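Side-chain contact in xylose isomerase-like TIM barrel (Anabaena variabilis ATCC 29413, PDB 2QW5), which probably acts as a zinc-dependent sugar isomerase or epimerase, holding a zinc ion and d-xylose within its barrel: residues S113-T118 with G170-I175. Numbering follows the deposited sequence. Where two conformers were deposited one is given.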
loop_
_atom_site.group_PDB
_atom_site.type_symbol
_atom_site.label_atom_id
_atom_site.label_comp_id
_atom_site.label_asym_id
_atom_site.label_seq_id
_atom_site.Cartn_x
_atom_site.Cartn_y
_atom_site.Cartn_z
ATOM N N SER A 113 14.438 21.653 20.159
ATOM C CA SER A 113 13.788 20.974 21.312
ATOM C C SER A 113 14.493 19.674 21.655
ATOM O O SER A 113 14.686 19.328 22.848
ATOM C CB SER A 113 12.300 20.657 21.015
ATOM O OG SER A 113 11.797 19.697 21.916
ATOM N N ARG A 114 14.832 18.914 20.626
ATOM C CA ARG A 114 15.466 17.627 20.827
ATOM C C ARG A 114 16.897 17.832 21.306
ATOM O O ARG A 114 17.348 17.081 22.185
ATOM C CB ARG A 114 15.290 16.703 19.628
ATOM C CG ARG A 114 13.968 15.881 19.602
ATOM C CD ARG A 114 12.657 16.627 19.862
ATOM N NE ARG A 114 11.575 15.707 20.218
ATOM C CZ ARG A 114 10.499 16.002 20.947
ATOM N NH1 ARG A 114 10.290 17.208 21.461
ATOM N NH2 ARG A 114 9.598 15.053 21.155
ATOM N N VAL A 115 17.590 18.857 20.795
ATOM C CA VAL A 115 18.918 19.221 21.356
ATOM C C VAL A 115 18.739 19.515 22.902
ATOM O O VAL A 115 19.529 19.062 23.678
ATOM C CB VAL A 115 19.613 20.434 20.647
ATOM C CG1 VAL A 115 20.876 20.895 21.412
ATOM C CG2 VAL A 115 19.991 20.146 19.153
ATOM N N ASP A 116 17.734 20.315 23.293
ATOM C CA ASP A 116 17.464 20.625 24.714
ATOM C C ASP A 116 17.237 19.396 25.560
ATOM O O ASP A 116 17.765 19.292 26.666
ATOM C CB ASP A 116 16.237 21.526 24.902
ATOM C CG ASP A 116 16.429 22.942 24.358
ATOM O OD1 ASP A 116 17.574 23.361 24.111
ATOM O OD2 ASP A 116 15.405 23.650 24.236
ATOM N N ILE A 117 16.441 18.462 25.038
ATOM C CA ILE A 117 16.184 17.168 25.734
ATOM C C ILE A 117 17.493 16.357 25.913
ATOM O O ILE A 117 17.734 15.729 26.951
ATOM C CB ILE A 117 15.136 16.334 24.898
ATOM C CG1 ILE A 117 13.751 16.986 24.988
ATOM C CG2 ILE A 117 15.144 14.844 25.261
ATOM C CD1 ILE A 117 12.733 16.344 24.031
ATOM N N THR A 118 18.327 16.340 24.870
ATOM C CA THR A 118 19.627 15.639 24.914
ATOM C C THR A 118 20.451 16.172 26.075
ATOM O O THR A 118 20.875 15.384 26.920
ATOM C CB THR A 118 20.409 15.759 23.571
ATOM O OG1 THR A 118 19.594 15.216 22.552
ATOM C CG2 THR A 118 21.755 14.964 23.621
ATOM N N GLY A 170 23.522 23.647 14.341
ATOM C CA GLY A 170 24.900 23.425 14.853
ATOM C C GLY A 170 25.347 24.539 15.814
ATOM O O GLY A 170 25.851 24.293 16.918
ATOM N N GLU A 171 25.136 25.784 15.402
ATOM C CA GLU A 171 25.439 26.962 16.267
ATOM C C GLU A 171 24.706 26.886 17.589
ATOM O O GLU A 171 25.303 27.108 18.624
ATOM C CB GLU A 171 25.068 28.243 15.570
ATOM C CG GLU A 171 25.987 28.490 14.382
ATOM C CD GLU A 171 25.552 29.648 13.492
ATOM O OE1 GLU A 171 24.541 30.331 13.777
ATOM O OE2 GLU A 171 26.226 29.858 12.469
ATOM N N TYR A 172 23.423 26.548 17.536
ATOM C CA TYR A 172 22.630 26.293 18.750
ATOM C C TYR A 172 23.167 25.127 19.592
ATOM O O TYR A 172 23.349 25.308 20.797
ATOM C CB TYR A 172 21.182 26.057 18.387
ATOM C CG TYR A 172 20.285 25.875 19.599
ATOM C CD1 TYR A 172 19.883 26.982 20.347
ATOM C CD2 TYR A 172 19.878 24.607 20.032
ATOM C CE1 TYR A 172 19.090 26.837 21.484
ATOM C CE2 TYR A 172 19.076 24.459 21.180
ATOM C CZ TYR A 172 18.669 25.579 21.882
ATOM O OH TYR A 172 17.888 25.507 23.009
ATOM N N ALA A 173 23.425 23.958 18.983
ATOM C CA ALA A 173 23.947 22.772 19.710
ATOM C C ALA A 173 25.324 22.990 20.381
ATOM O O ALA A 173 25.620 22.425 21.462
ATOM C CB ALA A 173 23.998 21.549 18.778
ATOM N N GLU A 174 26.144 23.823 19.746
ATOM C CA GLU A 174 27.483 24.159 20.273
ATOM C C GLU A 174 27.343 24.889 21.620
ATOM O O GLU A 174 28.042 24.552 22.596
ATOM C CB GLU A 174 28.305 24.952 19.234
ATOM C CG GLU A 174 29.799 25.009 19.555
ATOM C CD GLU A 174 30.640 25.801 18.545
ATOM O OE1 GLU A 174 30.079 26.519 17.673
ATOM O OE2 GLU A 174 31.879 25.703 18.658
ATOM N N ILE A 175 26.384 25.818 21.714
ATOM C CA ILE A 175 26.086 26.519 22.980
ATOM C C ILE A 175 25.656 25.491 24.052
ATOM O O ILE A 175 26.100 25.549 25.195
ATOM C CB ILE A 175 24.981 27.551 22.805
ATOM C CG1 ILE A 175 25.434 28.714 21.916
ATOM C CG2 ILE A 175 24.583 28.157 24.139
ATOM C CD1 ILE A 175 24.344 29.656 21.611
#
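Tyr172 reaches across from one helix to Asp116 on the other, its OH giving a hydrogen bond to OD1. At 2.4 Å between Tyr172 OH and Asp116 OD1 the bond is very short, so its exact length deserves caution. With CG anti to the backbone N (chi1 -176°), the tyrosine extends toward the facing helix, and OD1 meets the ring at its edge, near the ring plane. The carboxylate is turned 54° from that plane, and the two side chains cross at about a right angle. The weak, long ion pair of Asp116 OD1 with Lys176 NZ adds a second, looser partner. Beside this polar link, Val115 sends CG1 between the two helices, 4.0 Å from Tyr172 CE2 on an oblique approach and 4.1 Å from Ala173 CB. Cutting Tyr172 back to an alanine is likely to leave Asp116 OD1 without its phenol donor and Val115 CG1 without its aromatic neighbour. The segments run nearly parallel, their axes 10.2 Å apart and inclined by 19°, as suits successive outer helices of a TIM barrel. Helix 101-120 lies between helices 60-76 and 148-176; inward, Val115 also packs on Met126 of barrel strand 125-128, while Asp116 touches Leu64 of helix 60-76.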